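Long-range contacts in putative glycoside hydrolase (Bacteroides ovatus, PDB 4ONZ), which is a putative glycoside hydrolase, probably built on the five-bladed beta-propeller fold of the beta-fructosidase clan: residues A[235-240]-A[299-304]; A[262-267]-A[321-326]; A[13-18]-A[283-288]; A[174-179]-A[204-209]. All blocks are in the same frame, centred on the assembly; numbering follows the deposited sequence.

Contacts 1, 2 and 3 gather around the paired antiparallel strands 258-266 and 281-288, their centres about 12 Å from one another. Contact 1 meets contact 2 where Arg299 NE lies 3.2 Å from Tyr263 OH, and meets contact 3 through backbone bonds from Leu300 and Phe304 to strand 281-288. Contacts 2 and 3 share the pairing of Tyr263 with Gly284. Contact 4 touches contact 1 where Pro236 CD lies 3.1 Å from His207 O, but its centre is about 14 Å and about 21 Å from those of contacts 2 and 3. An unknown ligand lies about 3 Å from the Phe323 side chain (contact 2), and one also about 5 Å from the Lys178 side chain (contact 4).

Contact 1 (A[235-240]-A[299-304]); sequences QPRKGH and RLDKPF
Arg237 and Arg299 carry this surface contact with their guanidinium groups laid flat on one another, centres 3.8 Å apart and planes inclined by only 13°. The two side chains slide past each other in opposite directions, so that Arg299 NE sits over the centre of the Arg237 group. His240 CD2 covers the opposite face of Arg237, which is thus sandwiched between a guanidinium and an imidazole. Arg299 is extended from CG to NE, whereas a bend at chi3 sets the direction of Arg237 NE.

Two hydrogen bonds to backbone carbonyls run near the guanidinium planes. Arg299 NH2 reaches Gln235 O at 2.8 Å with an N-H...O angle of 160°, and Arg237 NH2 reaches Leu300 O at 3.0 Å. Each arginine therefore spans the gap to bind the backbone of the segment that carries the other.

Charge pairing is weaker across the segments: Arg237 NH1 and Asp301 OD1 form a long salt bridge of 3.8 Å. The edge of the His240 ring faces the same residue, with CD2 at 3.2 Å from Asp301 O.

Asp242 serves both arginines, its carboxylate forming salt bridges with Arg237 NE and Arg299 NH2. The stack of like charges, with Arg237 NE only 3.4 Å from Arg299 NH2, is thus probably made tolerable by this shared carboxylate, by Asp301 and by the carbonyl oxygens at the guanidinium edges.

Contact 2 (A[262-267]-A[321-326]); sequences VYNGKN and TVFIEG
Asn264 reaches from strand 258-266 to the backbone of Ile324 and the ring of Phe323. Its CB already touches the ring, 3.7 Å from Phe323 CE1. CG lies anti to the backbone carbonyl carbon, near both Phe323 CD1 and the Ile324 amide. From there the carboxamide divides its two ends over one residue: Asn264 OD1 accepts from Ile324 N at 2.9 Å, while Asn264 ND2 donates to Ile324 O, also at 2.9 Å and almost straight at 174°. The oxygen additionally rests against Ile324 CG1. This double grip fixes the rotation of the amide, and Asn264 ND2 lies over the centre of the Phe323 ring, with amide and ring planes 22° apart. Val262 CG1 adds an apolar touch on Ile324 CG2 at 4.0 Å.

The side-chain amide thus supplies polar links between segments 262-266 and 322-326, which run antiparallel at 157°, their axes 6.7 Å apart at closest, but belong to different sheets. On one side, strand 258-266 pairs with 245-255 and 281-288; on the other, strand 322-330 pairs with 333-340. Phe323 also meets Tyr281 edge-to-face, while Ile324 packs on Pro250, Ala283 and Leu336.

Contact 3 (A[13-18]-A[283-288]); sequences WVIGPF and AGQLLL
Gln285 grips the backbone of Ile15 with both ends of its carboxamide. Gln285 OE1 accepts from Ile15 N at 3.0 Å, nearly straight at 171°, and Gln285 NE2 donates to Ile15 O at 2.9 Å; both bonds lie in the respective carbonyl planes, on lone pairs. The amide thus pairs with a single residue of the N-terminal segment much as a neighbouring strand would. Val14 CG1 rests on Gln285 OE1 at 3.7 Å.

The indole of Trp13 supplies the apolar half of the contact. Leu287 CB stands over the face of the Trp13 six-membered ring in a CH-pi contact, 3.8 Å from the centroid and 12° off the normal, while Leu287 CD2 reaches CG on the five-membered side. At the far rim, Trp13 CZ3 packs on Gln285 CB and Trp13 CH2 approaches Gln285 O at 3.6 Å.

A chi1 of 62° sets Trp13 CG, where the indole starts, between the backbone N and carbonyl carbon; Val14 CG2 on the ring's opposite face and a hydrogen bond from NE1 to Asp298 then hold it. The chain of Gln285 is extended beyond CG, which carries its amide out to Ile15.

The N-terminal segment is thereby laid against strand 281-288, which is paired with strands 258-266 and 296-299. Val260 packs on Trp13, Ile15, Gln285 and Leu287, while Ile15 and Phe18 also touch Leu334 of strand 333-340.

Contact 4 (A[174-179]-A[204-209]); sequences NLFCKS and WGEHAI
The loop leading into strand 180-187 meets the loop between strands 200-204 and 210-214, joining the beginning of one strand to the end of its antiparallel neighbour. The backbone tie is centred on Gly205 N, which donates to Ser179 O at 3.1 Å and more weakly to Lys178 O. Ser179 O is also approached by Trp204 CA at 3.1 Å in a CA-H...O contact. Gly205 has backbone angles (phi 130°, psi 162°) at which a CB would be pressed against the preceding carbonyl oxygen.

The outer part of the Trp204 indole takes the apolar contacts: Cys177 CB lies 3.7 Å from Trp204 CZ3, and Leu175 CD2 reaches CH2. Tyr210 stacks on this indole and Phe164 meets it at a steeper angle.

Lys178 and Glu206 cross on the more open side. Lys178 CD lies 3.6 Å from Glu206 OE1, and a bend at chi3 (60°) turns CE before the extended last bond to NZ. The charged ends stay beyond salt-bridge range, joined by a water that accepts from Lys178 NZ at 2.6 Å and donates to Glu206 OE2 at 2.7 Å. Phe176 turns its ring edge toward Glu206 OE1, and Ser179 OG is hydrogen-bonded to Glu247.

The chemistry thus divides into a largely buried backbone and aromatic part and a hydrated charged part, where an intervening water couples ammonium to carboxylate near a bound unknown ligand.

Contact 1 (A[235-240]-A[299-304])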
loop_
_atom_site.group_PDB
_atom_site.type_symbol
_atom_site.label_atom_id
_atom_site.label_comp_id
_atom_site.label_asym_id
_atom_site.label_seq_id
_atom_site.Cartn_x
_atom_site.Cartn_y
_atom_site.Cartn_z
ATOM N N GLN A 235 -16.114 -4.988 -6.046
ATOM C CA GLN A 235 -15.568 -4.822 -7.378
ATOM C C GLN A 235 -15.990 -3.457 -7.910
ATOM O O GLN A 235 -16.737 -2.732 -7.245
ATOM C CB GLN A 235 -15.976 -5.986 -8.289
ATOM C CG GLN A 235 -17.460 -6.270 -8.346
ATOM C CD GLN A 235 -17.731 -7.659 -8.887
ATOM O OE1 GLN A 235 -18.105 -8.553 -8.139
ATOM N NE2 GLN A 235 -17.480 -7.861 -10.175
ATOM N N PRO A 236 -15.479 -3.076 -9.083
ATOM C CA PRO A 236 -15.788 -1.756 -9.628
ATOM C C PRO A 236 -17.254 -1.508 -9.944
ATOM O O PRO A 236 -17.997 -2.445 -10.251
ATOM C CB PRO A 236 -14.929 -1.698 -10.890
ATOM C CG PRO A 236 -13.775 -2.580 -10.572
ATOM C CD PRO A 236 -14.362 -3.711 -9.803
ATOM N N ARG A 237 -17.635 -0.233 -9.878
ATOM C CA ARG A 237 -18.999 0.212 -10.064
ATOM C C ARG A 237 -19.095 1.322 -11.090
ATOM O O ARG A 237 -18.449 2.362 -10.939
ATOM C CB ARG A 237 -19.515 0.816 -8.761
ATOM C CG ARG A 237 -19.482 -0.083 -7.556
ATOM C CD ARG A 237 -19.973 0.663 -6.320
ATOM N NE ARG A 237 -19.036 1.680 -5.838
ATOM C CZ ARG A 237 -19.234 2.428 -4.751
ATOM N NH1 ARG A 237 -20.344 2.291 -4.037
ATOM N NH2 ARG A 237 -18.330 3.323 -4.374
ATOM N N LYS A 238 -19.936 1.136 -12.102
ATOM C CA LYS A 238 -20.152 2.192 -13.078
ATOM C C LYS A 238 -20.774 3.399 -12.357
ATOM O O LYS A 238 -21.473 3.244 -11.354
ATOM C CB LYS A 238 -21.038 1.704 -14.238
ATOM C CG LYS A 238 -22.433 1.247 -13.833
ATOM C CD LYS A 238 -23.204 0.676 -15.016
ATOM C CE LYS A 238 -24.581 0.182 -14.577
ATOM N NZ LYS A 238 -25.347 -0.441 -15.691
ATOM N N GLY A 239 -20.479 4.599 -12.844
ATOM C CA GLY A 239 -21.029 5.819 -12.264
ATOM C C GLY A 239 -20.331 6.324 -11.008
ATOM O O GLY A 239 -20.657 7.412 -10.521
ATOM N N HIS A 240 -19.377 5.557 -10.476
ATOM C CA HIS A 240 -18.644 5.946 -9.262
ATOM C C HIS A 240 -17.157 6.112 -9.548
ATOM O O HIS A 240 -16.661 5.680 -10.588
ATOM C CB HIS A 240 -18.823 4.907 -8.149
ATOM C CG HIS A 240 -20.204 4.858 -7.581
ATOM N ND1 HIS A 240 -21.230 4.157 -8.179
ATOM C CD2 HIS A 240 -20.728 5.416 -6.467
ATOM C CE1 HIS A 240 -22.331 4.298 -7.461
ATOM N NE2 HIS A 240 -22.051 5.055 -6.415
ATOM N N ARG A 299 -19.980 1.359 2.461
ATOM C CA ARG A 299 -18.998 1.728 1.445
ATOM C C ARG A 299 -19.280 3.167 1.016
ATOM O O ARG A 299 -20.445 3.542 0.815
ATOM C CB ARG A 299 -19.150 0.763 0.263
ATOM C CG ARG A 299 -18.138 0.871 -0.865
ATOM C CD ARG A 299 -18.477 -0.188 -1.891
ATOM N NE ARG A 299 -17.655 -0.157 -3.092
ATOM C CZ ARG A 299 -17.811 -0.997 -4.113
ATOM N NH1 ARG A 299 -18.769 -1.917 -4.085
ATOM N NH2 ARG A 299 -17.024 -0.917 -5.173
ATOM N N LEU A 300 -18.241 3.993 0.927
ATOM C CA LEU A 300 -18.426 5.382 0.500
ATOM C C LEU A 300 -18.810 5.467 -0.972
ATOM O O LEU A 300 -18.209 4.799 -1.815
ATOM C CB LEU A 300 -17.163 6.208 0.731
ATOM C CG LEU A 300 -16.775 6.370 2.200
ATOM C CD1 LEU A 300 -15.498 7.167 2.327
ATOM C CD2 LEU A 300 -17.897 7.045 2.955
ATOM N N ASP A 301 -19.830 6.270 -1.260
ATOM C CA ASP A 301 -20.267 6.512 -2.627
ATOM C C ASP A 301 -19.309 7.449 -3.340
ATOM O O ASP A 301 -19.093 7.314 -4.537
ATOM C CB ASP A 301 -21.660 7.150 -2.656
ATOM C CG ASP A 301 -22.758 6.163 -2.366
ATOM O OD1 ASP A 301 -22.546 4.956 -2.578
ATOM O OD2 ASP A 301 -23.847 6.600 -1.954
ATOM N N LYS A 302 -18.788 8.416 -2.593
ATOM C CA LYS A 302 -17.865 9.420 -3.094
ATOM C C LYS A 302 -16.536 9.245 -2.390
ATOM O O LYS A 302 -16.503 8.828 -1.224
ATOM C CB LYS A 302 -18.404 10.824 -2.786
ATOM C CG LYS A 302 -19.727 11.169 -3.459
ATOM C CD LYS A 302 -19.575 11.298 -4.960
ATOM C CE LYS A 302 -20.864 11.771 -5.623
ATOM N NZ LYS A 302 -20.638 12.078 -7.066
ATOM N N PRO A 303 -15.432 9.582 -3.072
ATOM C CA PRO A 303 -14.145 9.412 -2.417
ATOM C C PRO A 303 -13.972 10.381 -1.244
ATOM O O PRO A 303 -14.562 11.461 -1.241
ATOM C CB PRO A 303 -13.132 9.684 -3.542
ATOM C CG PRO A 303 -13.849 10.516 -4.543
ATOM C CD PRO A 303 -15.319 10.237 -4.390
ATOM N N PHE A 304 -13.226 9.967 -0.226
ATOM C CA PHE A 304 -12.975 10.833 0.924
ATOM C C PHE A 304 -11.712 11.659 0.683
ATOM O O PHE A 304 -11.450 12.627 1.390
ATOM C CB PHE A 304 -12.850 10.017 2.216
ATOM C CG PHE A 304 -11.533 9.301 2.371
ATOM C CD1 PHE A 304 -11.335 8.048 1.822
ATOM C CD2 PHE A 304 -10.502 9.876 3.096
ATOM C CE1 PHE A 304 -10.125 7.390 1.980
ATOM C CE2 PHE A 304 -9.291 9.231 3.244
ATOM C CZ PHE A 304 -9.103 7.984 2.696
#

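Contact 2 (A[262-267]-A[321-326])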
loop_
_atom_site.group_PDB
_atom_site.type_symbol
_atom_site.label_atom_id
_atom_site.label_comp_id
_atom_site.label_asym_id
_atom_site.label_seq_id
_atom_site.Cartn_x
_atom_site.Cartn_y
_atom_site.Cartn_z
ATOM N N VAL A 262 -9.082 1.231 3.673
ATOM C CA VAL A 262 -8.908 2.382 2.798
ATOM C C VAL A 262 -8.445 1.798 1.457
ATOM O O VAL A 262 -7.476 1.026 1.397
ATOM C CB VAL A 262 -7.889 3.409 3.346
ATOM C CG1 VAL A 262 -7.531 4.442 2.285
ATOM C CG2 VAL A 262 -8.440 4.099 4.584
ATOM N N TYR A 263 -9.150 2.139 0.382
ATOM C CA TYR A 263 -8.802 1.609 -0.920
ATOM C C TYR A 263 -8.809 2.693 -1.986
ATOM O O TYR A 263 -9.364 3.771 -1.797
ATOM C CB TYR A 263 -9.721 0.439 -1.293
ATOM C CG TYR A 263 -11.138 0.797 -1.694
ATOM C CD1 TYR A 263 -12.145 0.927 -0.746
ATOM C CD2 TYR A 263 -11.479 0.949 -3.032
ATOM C CE1 TYR A 263 -13.443 1.228 -1.123
ATOM C CE2 TYR A 263 -12.774 1.241 -3.416
ATOM C CZ TYR A 263 -13.752 1.381 -2.465
ATOM O OH TYR A 263 -15.036 1.683 -2.871
ATOM N N ASN A 264 -8.155 2.389 -3.095
ATOM C CA ASN A 264 -8.031 3.312 -4.192
ATOM C C ASN A 264 -8.900 2.901 -5.357
ATOM O O ASN A 264 -8.841 1.756 -5.815
ATOM C CB ASN A 264 -6.582 3.361 -4.620
ATOM C CG ASN A 264 -5.686 3.858 -3.519
ATOM O OD1 ASN A 264 -5.776 5.009 -3.121
ATOM N ND2 ASN A 264 -4.828 2.991 -3.010
ATOM N N GLY A 265 -9.702 3.843 -5.840
ATOM C CA GLY A 265 -10.568 3.595 -6.978
ATOM C C GLY A 265 -10.018 4.314 -8.185
ATOM O O GLY A 265 -9.578 5.452 -8.073
ATOM N N LYS A 266 -9.982 3.645 -9.332
ATOM C CA LYS A 266 -9.571 4.307 -10.555
ATOM C C LYS A 266 -10.862 4.632 -11.300
ATOM O O LYS A 266 -11.688 3.745 -11.539
ATOM C CB LYS A 266 -8.632 3.432 -11.391
ATOM C CG LYS A 266 -8.145 4.113 -12.657
ATOM C CD LYS A 266 -7.246 3.214 -13.495
ATOM C CE LYS A 266 -6.866 3.898 -14.798
ATOM N NZ LYS A 266 -5.863 3.127 -15.579
ATOM N N ASN A 267 -11.007 5.896 -11.697
ATOM C CA ASN A 267 -12.217 6.395 -12.348
ATOM C C ASN A 267 -12.184 6.254 -13.870
ATOM O O ASN A 267 -11.198 6.614 -14.504
ATOM C CB ASN A 267 -12.387 7.884 -11.977
ATOM C CG ASN A 267 -13.775 8.420 -12.283
ATOM O OD1 ASN A 267 -14.776 7.712 -12.155
ATOM N ND2 ASN A 267 -13.844 9.692 -12.692
ATOM N N THR A 321 -3.991 12.973 -9.640
ATOM C CA THR A 321 -4.251 11.597 -9.220
ATOM C C THR A 321 -3.517 11.334 -7.899
ATOM O O THR A 321 -2.423 11.867 -7.671
ATOM C CB THR A 321 -3.868 10.570 -10.313
ATOM O OG1 THR A 321 -4.305 9.264 -9.922
ATOM C CG2 THR A 321 -2.358 10.568 -10.585
ATOM N N VAL A 322 -4.147 10.563 -7.013
ATOM C CA VAL A 322 -3.588 10.247 -5.700
ATOM C C VAL A 322 -3.778 8.758 -5.414
ATOM O O VAL A 322 -4.801 8.177 -5.787
ATOM C CB VAL A 322 -4.194 11.105 -4.558
ATOM C CG1 VAL A 322 -3.912 12.571 -4.808
ATOM C CG2 VAL A 322 -5.691 10.878 -4.396
ATOM N N PHE A 323 -2.778 8.145 -4.776
ATOM C CA PHE A 323 -2.799 6.704 -4.492
ATOM C C PHE A 323 -2.326 6.482 -3.065
ATOM O O PHE A 323 -1.138 6.647 -2.762
ATOM C CB PHE A 323 -1.918 5.964 -5.491
ATOM C CG PHE A 323 -2.101 4.471 -5.471
ATOM C CD1 PHE A 323 -3.128 3.881 -6.188
ATOM C CD2 PHE A 323 -1.235 3.659 -4.765
ATOM C CE1 PHE A 323 -3.299 2.506 -6.191
ATOM C CE2 PHE A 323 -1.398 2.290 -4.769
ATOM C CZ PHE A 323 -2.428 1.711 -5.483
ATOM N N ILE A 324 -3.275 6.126 -2.202
ATOM C CA ILE A 324 -3.050 5.990 -0.758
ATOM C C ILE A 324 -2.459 4.643 -0.425
ATOM O O ILE A 324 -3.019 3.616 -0.805
ATOM C CB ILE A 324 -4.361 6.136 0.040
ATOM C CG1 ILE A 324 -5.176 7.348 -0.422
ATOM C CG2 ILE A 324 -4.082 6.216 1.534
ATOM C CD1 ILE A 324 -4.442 8.662 -0.434
ATOM N N GLU A 325 -1.344 4.630 0.302
ATOM C CA GLU A 325 -0.671 3.353 0.551
ATOM C C GLU A 325 -0.021 3.181 1.927
ATOM O O GLU A 325 0.347 2.054 2.299
ATOM C CB GLU A 325 0.333 3.146 -0.589
ATOM C CG GLU A 325 0.968 1.761 -0.714
ATOM C CD GLU A 325 1.700 1.595 -2.037
ATOM O OE1 GLU A 325 1.312 2.273 -3.025
ATOM O OE2 GLU A 325 2.666 0.792 -2.104
ATOM N N GLY A 326 0.111 4.276 2.678
ATOM C CA GLY A 326 0.674 4.228 4.020
ATOM C C GLY A 326 -0.224 4.895 5.034
ATOM O O GLY A 326 -0.830 5.919 4.749
#

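Contact 3 (A[13-18]-A[283-288])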
loop_
_atom_site.group_PDB
_atom_site.type_symbol
_atom_site.label_atom_id
_atom_site.label_comp_id
_atom_site.label_asym_id
_atom_site.label_seq_id
_atom_site.Cartn_x
_atom_site.Cartn_y
_atom_site.Cartn_z
ATOM N N TRP A 13 -18.501 6.301 10.908
ATOM C CA TRP A 13 -17.439 5.292 10.883
ATOM C C TRP A 13 -16.228 5.665 10.017
ATOM O O TRP A 13 -15.184 5.013 10.089
ATOM C CB TRP A 13 -18.010 3.961 10.368
ATOM C CG TRP A 13 -18.548 4.020 8.957
ATOM C CD1 TRP A 13 -19.838 4.264 8.578
ATOM C CD2 TRP A 13 -17.804 3.834 7.745
ATOM N NE1 TRP A 13 -19.942 4.241 7.205
ATOM C CE2 TRP A 13 -18.709 3.975 6.671
ATOM C CE3 TRP A 13 -16.462 3.554 7.464
ATOM C CZ2 TRP A 13 -18.313 3.847 5.338
ATOM C CZ3 TRP A 13 -16.072 3.430 6.138
ATOM C CH2 TRP A 13 -16.993 3.577 5.096
ATOM N N VAL A 14 -16.368 6.706 9.204
ATOM C CA VAL A 14 -15.323 7.107 8.266
ATOM C C VAL A 14 -14.100 7.670 8.985
ATOM O O VAL A 14 -14.231 8.452 9.911
ATOM C CB VAL A 14 -15.876 8.137 7.252
ATOM C CG1 VAL A 14 -14.796 8.597 6.291
ATOM C CG2 VAL A 14 -17.042 7.539 6.478
ATOM N N ILE A 15 -12.914 7.246 8.569
ATOM C CA ILE A 15 -11.687 7.748 9.170
ATOM C C ILE A 15 -11.321 9.036 8.446
ATOM O O ILE A 15 -11.235 9.073 7.211
ATOM C CB ILE A 15 -10.538 6.730 9.108
ATOM C CG1 ILE A 15 -10.952 5.424 9.791
ATOM C CG2 ILE A 15 -9.295 7.305 9.776
ATOM C CD1 ILE A 15 -9.935 4.318 9.707
ATOM N N GLY A 16 -11.124 10.095 9.225
ATOM C CA GLY A 16 -10.799 11.405 8.685
ATOM C C GLY A 16 -11.446 12.517 9.501
ATOM O O GLY A 16 -11.979 12.262 10.574
ATOM N N PRO A 17 -11.409 13.758 8.993
ATOM C CA PRO A 17 -10.819 14.126 7.706
ATOM C C PRO A 17 -9.293 14.203 7.747
ATOM O O PRO A 17 -8.714 14.502 8.799
ATOM C CB PRO A 17 -11.411 15.518 7.449
ATOM C CG PRO A 17 -11.602 16.097 8.803
ATOM C CD PRO A 17 -11.847 14.944 9.752
ATOM N N PHE A 18 -8.660 13.913 6.610
ATOM C CA PHE A 18 -7.219 14.023 6.464
ATOM C C PHE A 18 -6.935 15.336 5.753
ATOM O O PHE A 18 -7.399 15.550 4.629
ATOM C CB PHE A 18 -6.650 12.850 5.672
ATOM C CG PHE A 18 -6.698 11.549 6.404
ATOM C CD1 PHE A 18 -7.829 10.744 6.353
ATOM C CD2 PHE A 18 -5.614 11.127 7.149
ATOM C CE1 PHE A 18 -7.873 9.532 7.027
ATOM C CE2 PHE A 18 -5.651 9.922 7.824
ATOM C CZ PHE A 18 -6.785 9.126 7.770
ATOM N N ALA A 283 -9.509 8.009 -3.394
ATOM C CA ALA A 283 -9.568 7.050 -2.298
ATOM C C ALA A 283 -10.948 6.915 -1.654
ATOM O O ALA A 283 -11.614 7.903 -1.372
ATOM C CB ALA A 283 -8.549 7.439 -1.243
ATOM N N GLY A 284 -11.356 5.675 -1.419
ATOM C CA GLY A 284 -12.609 5.369 -0.749
ATOM C C GLY A 284 -12.361 4.564 0.501
ATOM O O GLY A 284 -11.214 4.291 0.858
ATOM N N GLN A 285 -13.440 4.203 1.181
ATOM C CA GLN A 285 -13.360 3.377 2.386
ATOM C C GLN A 285 -14.463 2.339 2.388
ATOM O O GLN A 285 -15.580 2.601 1.945
ATOM C CB GLN A 285 -13.437 4.204 3.666
ATOM C CG GLN A 285 -12.231 5.074 3.903
ATOM C CD GLN A 285 -12.296 5.856 5.204
ATOM O OE1 GLN A 285 -12.907 5.426 6.191
ATOM N NE2 GLN A 285 -11.635 7.002 5.219
ATOM N N LEU A 286 -14.124 1.163 2.896
ATOM C CA LEU A 286 -15.029 0.042 2.999
ATOM C C LEU A 286 -15.074 -0.338 4.478
ATOM O O LEU A 286 -14.025 -0.475 5.112
ATOM C CB LEU A 286 -14.484 -1.111 2.151
ATOM C CG LEU A 286 -15.348 -2.342 1.904
ATOM C CD1 LEU A 286 -16.639 -1.955 1.192
ATOM C CD2 LEU A 286 -14.588 -3.385 1.094
ATOM N N LEU A 287 -16.280 -0.453 5.030
ATOM C CA LEU A 287 -16.481 -0.872 6.409
ATOM C C LEU A 287 -16.948 -2.312 6.373
ATOM O O LEU A 287 -17.987 -2.621 5.775
ATOM C CB LEU A 287 -17.545 -0.021 7.114
ATOM C CG LEU A 287 -17.767 -0.384 8.593
ATOM C CD1 LEU A 287 -16.540 -0.028 9.425
ATOM C CD2 LEU A 287 -19.001 0.289 9.163
ATOM N N LEU A 288 -16.191 -3.194 7.015
ATOM C CA LEU A 288 -16.548 -4.599 7.058
ATOM C C LEU A 288 -16.819 -5.026 8.482
ATOM O O LEU A 288 -16.357 -4.392 9.425
ATOM C CB LEU A 288 -15.455 -5.462 6.440
ATOM C CG LEU A 288 -15.096 -4.988 5.030
ATOM C CD1 LEU A 288 -13.828 -4.144 5.075
ATOM C CD2 LEU A 288 -14.892 -6.147 4.079
#

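Contact 4 (A[174-179]-A[204-209])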
loop_
_atom_site.group_PDB
_atom_site.type_symbol
_atom_site.label_atom_id
_atom_site.label_comp_id
_atom_site.label_asym_id
_atom_site.label_seq_id
_atom_site.Cartn_x
_atom_site.Cartn_y
_atom_site.Cartn_z
ATOM N N ASN A 174 1.489 -18.154 -10.453
ATOM C CA ASN A 174 1.775 -17.297 -11.606
ATOM C C ASN A 174 0.596 -16.374 -11.924
ATOM O O ASN A 174 0.462 -15.859 -13.048
ATOM C CB ASN A 174 2.252 -18.075 -12.844
ATOM C CG ASN A 174 3.126 -17.224 -13.755
ATOM O OD1 ASN A 174 3.866 -16.354 -13.280
ATOM N ND2 ASN A 174 3.073 -17.484 -15.062
ATOM N N LEU A 175 -0.231 -16.143 -10.906
ATOM C CA LEU A 175 -1.341 -15.215 -10.984
ATOM C C LEU A 175 -0.816 -13.776 -10.933
ATOM O O LEU A 175 -0.028 -13.430 -10.036
ATOM C CB LEU A 175 -2.276 -15.400 -9.771
ATOM C CG LEU A 175 -3.437 -14.398 -9.661
ATOM C CD1 LEU A 175 -4.452 -14.626 -10.774
ATOM C CD2 LEU A 175 -4.121 -14.448 -8.302
ATOM N N PHE A 176 -1.265 -12.941 -11.869
ATOM C CA PHE A 176 -0.971 -11.503 -11.857
ATOM C C PHE A 176 -1.767 -10.930 -10.676
ATOM O O PHE A 176 -2.992 -11.026 -10.635
ATOM C CB PHE A 176 -1.421 -10.872 -13.178
ATOM C CG PHE A 176 -0.939 -9.462 -13.400
ATOM C CD1 PHE A 176 -1.486 -8.402 -12.688
ATOM C CD2 PHE A 176 0.017 -9.189 -14.386
ATOM C CE1 PHE A 176 -1.055 -7.103 -12.913
ATOM C CE2 PHE A 176 0.439 -7.893 -14.627
ATOM C CZ PHE A 176 -0.093 -6.848 -13.878
ATOM N N CYS A 177 -1.067 -10.365 -9.697
ATOM C CA CYS A 177 -1.707 -9.831 -8.502
ATOM C C CYS A 177 -0.799 -8.841 -7.785
ATOM O O CYS A 177 0.425 -8.855 -7.947
ATOM C CB CYS A 177 -2.133 -10.957 -7.549
ATOM S SG CYS A 177 -0.815 -12.080 -7.026
ATOM N N LYS A 178 -1.424 -7.974 -6.998
ATOM C CA LYS A 178 -0.718 -6.927 -6.276
ATOM C C LYS A 178 -1.603 -6.335 -5.184
ATOM O O LYS A 178 -2.788 -6.667 -5.098
ATOM C CB LYS A 178 -0.313 -5.811 -7.240
ATOM C CG LYS A 178 -1.468 -5.198 -8.009
ATOM C CD LYS A 178 -1.049 -4.063 -8.930
ATOM C CE LYS A 178 -0.051 -4.488 -9.988
ATOM N NZ LYS A 178 0.241 -3.337 -10.881
ATOM N N SER A 179 -0.988 -5.490 -4.353
ATOM C CA SER A 179 -1.667 -4.702 -3.325
ATOM C C SER A 179 -2.268 -5.504 -2.173
ATOM O O SER A 179 -3.474 -5.801 -2.163
ATOM C CB SER A 179 -2.716 -3.811 -3.987
ATOM O OG SER A 179 -2.156 -3.147 -5.124
ATOM N N TRP A 204 -6.630 -8.054 -0.426
ATOM C CA TRP A 204 -5.682 -7.860 -1.493
ATOM C C TRP A 204 -6.404 -7.715 -2.832
ATOM O O TRP A 204 -7.550 -8.164 -2.981
ATOM C CB TRP A 204 -4.674 -9.024 -1.547
ATOM C CG TRP A 204 -5.276 -10.360 -1.950
ATOM C CD1 TRP A 204 -5.826 -11.303 -1.112
ATOM C CD2 TRP A 204 -5.381 -10.892 -3.273
ATOM N NE1 TRP A 204 -6.256 -12.388 -1.844
ATOM C CE2 TRP A 204 -6.000 -12.159 -3.169
ATOM C CE3 TRP A 204 -5.010 -10.424 -4.544
ATOM C CZ2 TRP A 204 -6.273 -12.949 -4.278
ATOM C CZ3 TRP A 204 -5.287 -11.217 -5.654
ATOM C CH2 TRP A 204 -5.916 -12.466 -5.512
ATOM N N GLY A 205 -5.740 -7.073 -3.780
ATOM C CA GLY A 205 -6.234 -6.967 -5.146
ATOM C C GLY A 205 -6.267 -5.582 -5.752
ATOM O O GLY A 205 -6.199 -4.571 -5.046
ATOM N N GLU A 206 -6.358 -5.568 -7.082
ATOM C CA GLU A 206 -6.421 -4.355 -7.884
ATOM C C GLU A 206 -7.776 -4.206 -8.601
ATOM O O GLU A 206 -8.428 -3.167 -8.492
ATOM C CB GLU A 206 -5.282 -4.392 -8.905
ATOM C CG GLU A 206 -5.231 -3.201 -9.842
ATOM C CD GLU A 206 -4.140 -3.313 -10.889
ATOM O OE1 GLU A 206 -3.732 -4.437 -11.247
ATOM O OE2 GLU A 206 -3.712 -2.265 -11.388
ATOM N N HIS A 207 -8.195 -5.242 -9.333
ATOM C CA HIS A 207 -9.465 -5.224 -10.067
ATOM C C HIS A 207 -10.684 -5.584 -9.228
ATOM O O HIS A 207 -11.820 -5.415 -9.667
ATOM C CB HIS A 207 -9.402 -6.149 -11.278
ATOM C CG HIS A 207 -8.397 -5.723 -12.294
ATOM N ND1 HIS A 207 -8.716 -4.922 -13.368
ATOM C CD2 HIS A 207 -7.070 -5.972 -12.388
ATOM C CE1 HIS A 207 -7.628 -4.705 -14.088
ATOM N NE2 HIS A 207 -6.615 -5.327 -13.511
ATOM N N ALA A 208 -10.432 -6.133 -8.052
ATOM C CA ALA A 208 -11.461 -6.466 -7.090
ATOM C C ALA A 208 -10.749 -6.563 -5.759
ATOM O O ALA A 208 -9.529 -6.656 -5.723
ATOM C CB ALA A 208 -12.101 -7.791 -7.431
ATOM N N ILE A 209 -11.502 -6.539 -4.673
ATOM C CA ILE A 209 -10.924 -6.737 -3.360
ATOM C C ILE A 209 -11.203 -8.187 -2.975
ATOM O O ILE A 209 -12.360 -8.607 -2.879
ATOM C CB ILE A 209 -11.520 -5.806 -2.293
ATOM C CG1 ILE A 209 -11.323 -4.331 -2.667
ATOM C CG2 ILE A 209 -10.923 -6.116 -0.918
ATOM C CD1 ILE A 209 -9.896 -3.842 -2.676
HETATM O O HOH W 1 -1.495 -2.848 -12.794
#